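Local coordinates for protein BIFUNCTIONAL PROTEIN Proline utilization A (PutA) (Corynebacterium freiburgense, PDB 5UX5) that probably oxidises proline to glutamate in two steps, through an FAD-dependent proline dehydrogenase domain and an NAD-dependent aldehyde dehydrogenase domain, at residues R989-L1001 against V1044-L1056. Residues are numbered along the deposited sequence; the frame is centred on the assembly and turned at random.
Sequences RLKLAALRTGTEL and VLADGRRELLHFL
Phe1055 lays one face of its ring on helix 984-997, where CB of Ala993 stands 3.5 Å from the ring centroid and 11° off its normal, a CH-pi contact. Traced outward, the side chain first meets Thr997: CB of Phe1055 lies 3.8 Å from OG1 and touches the CG2 methyl. CD2 comes to OG1 of Thr999 at the ring edge, and that hydroxyl is hydrogen-bonded to the carbonyl O of Leu974. CE2 packs near CD2 of Leu1001, and CZ ends 3.7 Å from CD2 of Leu990, a methyl in the plane of the ring. On the same side of the ring as Ala993, CD2 of Leu1052 reaches that CB at 3.6 Å.

The contact belongs to the C-terminal part of this class 3B PutA. Here helix 984-997, which links the parallel, paired strands 965-980 and 1000-1003 along the chain, meets the turn and short helix that lead into strand 1056-1064.

At the other end of the contact, a turn about the CB-CG bond of Arg989 (chi2 -86°) carries CD along Val1044, 3.6 Å from CG1, and points NE at the Leu1045 carbonyl. NE gives O of Leu1045 an almost straight hydrogen bond of 2.8 Å (178°), in the guanidinium plane, while NH2 makes a weak one to O of Ala1046 and a salt bridge to Asp945. CG of Glu1051 lies over one face of the guanidinium, nearest NE. Of the Glu1051 carboxylate, OE1 accepts from His1054 ND1, while OE2 takes the salt bridge to Arg1017 and the hydrogen bond from Leu1045 N at 3.0 Å, tying down the same residue whose carbonyl receives Arg989.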
ATOM      1  N   ARG A 989     -30.704  12.254 -29.956  1.00 33.80           N
ATOM      2  CA  ARG A 989     -29.890  11.155 -29.461  1.00 39.57           C
ATOM      3  C   ARG A 989     -29.162  11.555 -28.185  1.00 38.83           C
ATOM      4  O   ARG A 989     -28.971  10.722 -27.297  1.00 38.77           O
ATOM      5  CB  ARG A 989     -28.883  10.704 -30.522  1.00 36.14           C
ATOM      6  CG  ARG A 989     -28.285   9.357 -30.206  1.00 30.37           C
ATOM      7  CD  ARG A 989     -27.059   9.437 -29.266  1.00 27.09           C
ATOM      8  NE  ARG A 989     -26.608   8.102 -28.897  1.00 26.55           N
ATOM      9  CZ  ARG A 989     -27.071   7.432 -27.851  1.00 26.74           C
ATOM     10  NH1 ARG A 989     -27.969   7.967 -27.050  1.00 27.46           N
ATOM     11  NH2 ARG A 989     -26.640   6.221 -27.615  1.00 28.89           N
ATOM     12  N   LEU A 990     -28.689  12.811 -28.108  1.00 36.09           N
ATOM     13  CA  LEU A 990     -28.076  13.301 -26.877  1.00 32.88           C
ATOM     14  C   LEU A 990     -29.106  13.532 -25.767  1.00 35.78           C
ATOM     15  O   LEU A 990     -28.771  13.423 -24.586  1.00 45.57           O
ATOM     16  CB  LEU A 990     -27.273  14.582 -27.145  1.00 31.99           C
ATOM     17  CG  LEU A 990     -26.067  14.591 -28.111  1.00 28.09           C
ATOM     18  CD1 LEU A 990     -25.303  15.856 -27.987  1.00 28.21           C
ATOM     19  CD2 LEU A 990     -25.144  13.429 -27.907  1.00 27.08           C
ATOM     20  N   LYS A 991     -30.359  13.843 -26.103  1.00 44.49           N
ATOM     21  CA  LYS A 991     -31.363  14.007 -25.050  1.00 48.21           C
ATOM     22  C   LYS A 991     -31.699  12.656 -24.412  1.00 49.85           C
ATOM     23  O   LYS A 991     -31.900  12.570 -23.196  1.00 48.47           O
ATOM     24  CB  LYS A 991     -32.610  14.715 -25.610  1.00 33.43           C
ATOM     25  N   LEU A 992     -31.757  11.595 -25.229  1.00 45.08           N
ATOM     26  CA  LEU A 992     -31.884  10.225 -24.735  1.00 36.40           C
ATOM     27  C   LEU A 992     -30.802   9.885 -23.719  1.00 31.79           C
ATOM     28  O   LEU A 992     -31.084   9.301 -22.669  1.00 37.21           O
ATOM     29  CB  LEU A 992     -31.824   9.231 -25.897  1.00 35.10           C
ATOM     30  CG  LEU A 992     -33.100   8.838 -26.634  1.00 35.78           C
ATOM     31  CD1 LEU A 992     -32.742   7.969 -27.838  1.00 31.34           C
ATOM     32  CD2 LEU A 992     -33.974   8.079 -25.661  1.00 32.72           C
ATOM     33  N   ALA A 993     -29.543  10.131 -24.075  1.00 30.64           N
ATOM     34  CA  ALA A 993     -28.433   9.908 -23.148  1.00 31.70           C
ATOM     35  C   ALA A 993     -28.576  10.762 -21.895  1.00 36.57           C
ATOM     36  O   ALA A 993     -28.334  10.285 -20.782  1.00 47.06           O
ATOM     37  CB  ALA A 993     -27.106  10.206 -23.830  1.00 27.57           C
ATOM     38  N   ALA A 994     -28.951  12.034 -22.051  1.00 32.00           N
ATOM     39  CA  ALA A 994     -29.000  12.923 -20.893  1.00 38.75           C
ATOM     40  C   ALA A 994     -30.149  12.583 -19.963  1.00 38.26           C
ATOM     41  O   ALA A 994     -30.060  12.829 -18.752  1.00 38.70           O
ATOM     42  CB  ALA A 994     -29.088  14.382 -21.335  1.00 43.49           C
ATOM     43  N   LEU A 995     -31.255  12.081 -20.517  1.00 42.70           N
ATOM     44  CA  LEU A 995     -32.382  11.679 -19.683  1.00 43.83           C
ATOM     45  C   LEU A 995     -31.993  10.543 -18.754  1.00 47.49           C
ATOM     46  O   LEU A 995     -32.529  10.435 -17.651  1.00 53.63           O
ATOM     47  CB  LEU A 995     -33.558  11.279 -20.569  1.00 40.99           C
ATOM     48  CG  LEU A 995     -34.877  10.854 -19.929  1.00 43.00           C
ATOM     49  CD1 LEU A 995     -35.401  11.936 -19.047  1.00 36.66           C
ATOM     50  CD2 LEU A 995     -35.905  10.552 -21.034  1.00 39.14           C
ATOM     51  N   ARG A 996     -31.036   9.716 -19.173  1.00 42.28           N
ATOM     52  CA  ARG A 996     -30.637   8.531 -18.435  1.00 38.00           C
ATOM     53  C   ARG A 996     -29.550   8.821 -17.411  1.00 38.88           C
ATOM     54  O   ARG A 996     -29.514   8.173 -16.355  1.00 37.12           O
ATOM     55  CB  ARG A 996     -30.172   7.450 -19.424  1.00 32.54           C
ATOM     56  CG  ARG A 996     -29.589   6.201 -18.796  1.00 29.34           C
ATOM     57  CD  ARG A 996     -29.227   5.141 -19.813  1.00 28.69           C
ATOM     58  NE  ARG A 996     -30.346   4.748 -20.669  1.00 33.79           N
ATOM     59  CZ  ARG A 996     -31.207   3.769 -20.382  1.00 40.48           C
ATOM     60  NH1 ARG A 996     -31.085   3.093 -19.250  1.00 45.62           N
ATOM     61  NH2 ARG A 996     -32.198   3.467 -21.217  1.00 38.13           N
ATOM     62  N   THR A 997     -28.646   9.755 -17.704  1.00 32.58           N
ATOM     63  CA  THR A 997     -27.580  10.073 -16.772  1.00 36.57           C
ATOM     64  C   THR A 997     -27.900  11.269 -15.892  1.00 44.76           C
ATOM     65  O   THR A 997     -27.242  11.447 -14.852  1.00 55.51           O
ATOM     66  CB  THR A 997     -26.261  10.313 -17.513  1.00 31.79           C
ATOM     67  OG1 THR A 997     -26.406  11.424 -18.400  1.00 30.54           O
ATOM     68  CG2 THR A 997     -25.888   9.098 -18.292  1.00 33.37           C
ATOM     69  N   GLY A 998     -28.905  12.063 -16.260  1.00 33.25           N
ATOM     70  CA  GLY A 998     -29.202  13.299 -15.566  1.00 33.18           C
ATOM     71  C   GLY A 998     -28.401  14.511 -16.005  1.00 37.29           C
ATOM     72  O   GLY A 998     -28.542  15.575 -15.395  1.00 49.16           O
ATOM     73  N   THR A 999     -27.564  14.383 -17.029  1.00 32.94           N
ATOM     74  CA  THR A 999     -26.746  15.488 -17.501  1.00 30.79           C
ATOM     75  C   THR A 999     -27.622  16.596 -18.077  1.00 31.93           C
ATOM     76  O   THR A 999     -28.726  16.358 -18.573  1.00 32.53           O
ATOM     77  CB  THR A 999     -25.785  14.995 -18.580  1.00 32.52           C
ATOM     78  OG1 THR A 999     -24.967  13.954 -18.051  1.00 36.06           O
ATOM     79  CG2 THR A 999     -24.913  16.097 -19.080  1.00 30.09           C
ATOM     80  N   GLU A1000     -27.137  17.823 -17.952  1.00 34.47           N
ATOM     81  CA  GLU A1000     -27.748  19.000 -18.545  1.00 33.44           C
ATOM     82  C   GLU A1000     -27.049  19.262 -19.863  1.00 34.15           C
ATOM     83  O   GLU A1000     -25.818  19.223 -19.922  1.00 39.01           O
ATOM     84  CB  GLU A1000     -27.618  20.198 -17.614  1.00 34.50           C
ATOM     85  CG  GLU A1000     -28.227  21.479 -18.121  1.00 51.73           C
ATOM     86  CD  GLU A1000     -27.763  22.725 -17.360  1.00 55.21           C
ATOM     87  OE1 GLU A1000     -28.429  23.770 -17.508  1.00 60.38           O
ATOM     88  OE2 GLU A1000     -26.748  22.674 -16.625  1.00 56.04           O
ATOM     89  N   LEU A1001     -27.828  19.429 -20.929  1.00 37.85           N
ATOM     90  CA  LEU A1001     -27.308  19.843 -22.227  1.00 32.68           C
ATOM     91  C   LEU A1001     -27.386  21.365 -22.330  1.00 34.45           C
ATOM     92  O   LEU A1001     -28.407  21.959 -21.972  1.00 35.38           O
ATOM     93  CB  LEU A1001     -28.102  19.195 -23.347  1.00 32.57           C
ATOM     94  CG  LEU A1001     -28.092  17.690 -23.259  1.00 31.66           C
ATOM     95  CD1 LEU A1001     -28.961  17.078 -24.324  1.00 36.62           C
ATOM     96  CD2 LEU A1001     -26.702  17.250 -23.449  1.00 30.38           C
ATOM     97  N   VAL A1044     -21.843  10.975 -33.939  1.00 31.98           N
ATOM     98  CA  VAL A1044     -22.706  10.541 -32.850  1.00 33.50           C
ATOM     99  C   VAL A1044     -23.061   9.079 -33.062  1.00 41.18           C
ATOM    100  O   VAL A1044     -23.632   8.709 -34.094  1.00 50.00           O
ATOM    101  CB  VAL A1044     -23.964  11.414 -32.772  1.00 32.13           C
ATOM    102  CG1 VAL A1044     -24.813  10.981 -31.623  1.00 34.69           C
ATOM    103  CG2 VAL A1044     -23.563  12.863 -32.598  1.00 30.39           C
ATOM    104  N   LEU A1045     -22.739   8.241 -32.081  1.00 39.17           N
ATOM    105  CA  LEU A1045     -22.942   6.804 -32.219  1.00 35.08           C
ATOM    106  C   LEU A1045     -24.268   6.375 -31.621  1.00 36.90           C
ATOM    107  O   LEU A1045     -24.672   6.838 -30.546  1.00 38.80           O
ATOM    108  CB  LEU A1045     -21.831   6.004 -31.558  1.00 27.84           C
ATOM    109  CG  LEU A1045     -20.459   6.315 -32.109  1.00 28.15           C
ATOM    110  CD1 LEU A1045     -19.435   5.342 -31.520  1.00 31.28           C
ATOM    111  CD2 LEU A1045     -20.461   6.300 -33.610  1.00 23.79           C
ATOM    112  N   ALA A1046     -24.940   5.478 -32.340  1.00 33.34           N
ATOM    113  CA  ALA A1046     -26.103   4.821 -31.775  1.00 30.89           C
ATOM    114  C   ALA A1046     -25.700   3.980 -30.580  1.00 29.92           C
ATOM    115  O   ALA A1046     -26.435   3.912 -29.593  1.00 35.72           O
ATOM    116  CB  ALA A1046     -26.791   3.970 -32.843  1.00 26.77           C
ATOM    117  N   ASP A1047     -24.529   3.336 -30.653  1.00 25.15           N
ATOM    118  CA  ASP A1047     -24.084   2.416 -29.613  1.00 24.82           C
ATOM    119  C   ASP A1047     -23.762   3.187 -28.347  1.00 26.73           C
ATOM    120  O   ASP A1047     -22.678   3.767 -28.226  1.00 26.40           O
ATOM    121  CB  ASP A1047     -22.858   1.622 -30.059  1.00 32.90           C
ATOM    122  CG  ASP A1047     -22.669   0.320 -29.225  1.00 42.61           C
ATOM    123  OD1 ASP A1047     -23.413   0.122 -28.240  1.00 41.04           O
ATOM    124  OD2 ASP A1047     -21.772  -0.491 -29.539  1.00 43.21           O
ATOM    125  N   GLY A1048     -24.656   3.111 -27.358  1.00 24.91           N
ATOM    126  CA  GLY A1048     -24.403   3.764 -26.089  1.00 32.95           C
ATOM    127  C   GLY A1048     -23.204   3.217 -25.340  1.00 39.16           C
ATOM    128  O   GLY A1048     -22.605   3.944 -24.524  1.00 23.64           O
ATOM    129  N   ARG A1049     -22.817   1.960 -25.613  1.00 27.26           N
ATOM    130  CA  ARG A1049     -21.601   1.433 -25.010  1.00 32.77           C
ATOM    131  C   ARG A1049     -20.424   2.345 -25.293  1.00 28.75           C
ATOM    132  O   ARG A1049     -19.502   2.422 -24.482  1.00 32.81           O
ATOM    133  CB  ARG A1049     -21.304   0.021 -25.520  1.00 33.23           C
ATOM    134  CG  ARG A1049     -20.130  -0.647 -24.831  1.00 22.60           C
ATOM    135  CD  ARG A1049     -20.305  -0.618 -23.305  1.00 35.73           C
ATOM    136  NE  ARG A1049     -19.179  -1.203 -22.568  1.00 44.15           N
ATOM    137  CZ  ARG A1049     -18.075  -0.530 -22.214  1.00 49.91           C
ATOM    138  NH1 ARG A1049     -17.930   0.748 -22.529  1.00 43.04           N
ATOM    139  NH2 ARG A1049     -17.099  -1.129 -21.542  1.00 57.11           N
ATOM    140  N   ARG A1050     -20.452   3.065 -26.417  1.00 31.06           N
ATOM    141  CA  ARG A1050     -19.455   4.084 -26.708  1.00 27.32           C
ATOM    142  C   ARG A1050     -19.939   5.495 -26.395  1.00 30.35           C
ATOM    143  O   ARG A1050     -19.257   6.222 -25.666  1.00 38.25           O
ATOM    144  CB  ARG A1050     -19.032   4.025 -28.172  1.00 22.31           C
ATOM    145  CG  ARG A1050     -18.429   2.725 -28.640  1.00 29.50           C
ATOM    146  CD  ARG A1050     -17.285   2.275 -27.799  1.00 29.68           C
ATOM    147  NE  ARG A1050     -16.410   3.385 -27.471  1.00 36.78           N
ATOM    148  CZ  ARG A1050     -15.468   3.325 -26.533  1.00 38.13           C
ATOM    149  NH1 ARG A1050     -15.280   2.187 -25.853  1.00 40.82           N
ATOM    150  NH2 ARG A1050     -14.728   4.395 -26.267  1.00 20.89           N
ATOM    151  N   GLU A1051     -21.129   5.877 -26.868  1.00 23.15           N
ATOM    152  CA  GLU A1051     -21.550   7.274 -26.768  1.00 23.53           C
ATOM    153  C   GLU A1051     -21.781   7.691 -25.328  1.00 23.68           C
ATOM    154  O   GLU A1051     -21.502   8.836 -24.970  1.00 31.78           O
ATOM    155  CB  GLU A1051     -22.819   7.507 -27.578  1.00 26.74           C
ATOM    156  CG  GLU A1051     -23.261   8.962 -27.712  1.00 28.40           C
ATOM    157  CD  GLU A1051     -22.224   9.857 -28.404  1.00 33.18           C
ATOM    158  OE1 GLU A1051     -21.918  10.931 -27.838  1.00 31.28           O
ATOM    159  OE2 GLU A1051     -21.764   9.526 -29.529  1.00 25.28           O
ATOM    160  N   LEU A1052     -22.286   6.787 -24.480  1.00 24.72           N
ATOM    161  CA  LEU A1052     -22.588   7.176 -23.102  1.00 26.03           C
ATOM    162  C   LEU A1052     -21.332   7.526 -22.293  1.00 31.81           C
ATOM    163  O   LEU A1052     -21.452   8.159 -21.232  1.00 34.96           O
ATOM    164  CB  LEU A1052     -23.411   6.083 -22.392  1.00 24.35           C
ATOM    165  CG  LEU A1052     -24.883   5.939 -22.854  1.00 29.03           C
ATOM    166  CD1 LEU A1052     -25.589   4.725 -22.294  1.00 25.57           C
ATOM    167  CD2 LEU A1052     -25.704   7.153 -22.511  1.00 26.12           C
ATOM    168  N   LEU A1053     -20.131   7.172 -22.767  1.00 29.21           N
ATOM    169  CA  LEU A1053     -18.934   7.551 -22.013  1.00 28.32           C
ATOM    170  C   LEU A1053     -18.813   9.068 -21.945  1.00 33.63           C
ATOM    171  O   LEU A1053     -18.322   9.615 -20.954  1.00 37.51           O
ATOM    172  CB  LEU A1053     -17.672   6.904 -22.608  1.00 21.80           C
ATOM    173  CG  LEU A1053     -17.537   5.372 -22.455  1.00 23.76           C
ATOM    174  CD1 LEU A1053     -16.377   4.767 -23.209  1.00 21.09           C
ATOM    175  CD2 LEU A1053     -17.446   4.932 -21.037  1.00 24.77           C
ATOM    176  N   HIS A1054     -19.314   9.764 -22.967  1.00 32.33           N
ATOM    177  CA  HIS A1054     -19.308  11.218 -22.996  1.00 27.01           C
ATOM    178  C   HIS A1054     -20.195  11.827 -21.925  1.00 34.49           C
ATOM    179  O   HIS A1054     -20.061  13.026 -21.636  1.00 24.81           O
ATOM    180  CB  HIS A1054     -19.752  11.707 -24.376  1.00 23.91           C
ATOM    181  CG  HIS A1054     -18.916  11.179 -25.491  1.00 23.38           C
ATOM    182  ND1 HIS A1054     -19.454  10.696 -26.665  1.00 25.50           N
ATOM    183  CD2 HIS A1054     -17.573  11.069 -25.622  1.00 29.35           C
ATOM    184  CE1 HIS A1054     -18.482  10.297 -27.464  1.00 25.49           C
ATOM    185  NE2 HIS A1054     -17.328  10.514 -26.856  1.00 29.06           N
ATOM    186  N   PHE A1055     -21.065  11.029 -21.303  1.00 30.77           N
ATOM    187  CA  PHE A1055     -21.986  11.531 -20.296  1.00 27.58           C
ATOM    188  C   PHE A1055     -21.626  11.102 -18.885  1.00 30.36           C
ATOM    189  O   PHE A1055     -22.401  11.360 -17.955  1.00 36.26           O
ATOM    190  CB  PHE A1055     -23.406  11.087 -20.649  1.00 28.81           C
ATOM    191  CG  PHE A1055     -23.922  11.714 -21.912  1.00 30.54           C
ATOM    192  CD1 PHE A1055     -23.485  11.267 -23.154  1.00 29.26           C
ATOM    193  CD2 PHE A1055     -24.830  12.752 -21.864  1.00 29.67           C
ATOM    194  CE1 PHE A1055     -23.944  11.854 -24.324  1.00 28.00           C
ATOM    195  CE2 PHE A1055     -25.307  13.328 -23.038  1.00 33.92           C
ATOM    196  CZ  PHE A1055     -24.860  12.882 -24.263  1.00 30.30           C
ATOM    197  N   LEU A1056     -20.460  10.471 -18.698  1.00 34.00           N
ATOM    198  CA  LEU A1056     -20.085   9.812 -17.445  1.00 26.98           C
ATOM    199  C   LEU A1056     -18.632  10.101 -17.066  1.00 29.81           C
ATOM    200  O   LEU A1056     -17.738  10.218 -17.912  1.00 29.36           O
ATOM    201  CB  LEU A1056     -20.286   8.290 -17.540  1.00 23.62           C
ATOM    202  CG  LEU A1056     -21.712   7.807 -17.829  1.00 24.20           C
ATOM    203  CD1 LEU A1056     -21.669   6.367 -18.282  1.00 28.84           C
ATOM    204  CD2 LEU A1056     -22.613   7.963 -16.614  1.00 24.97           C
TER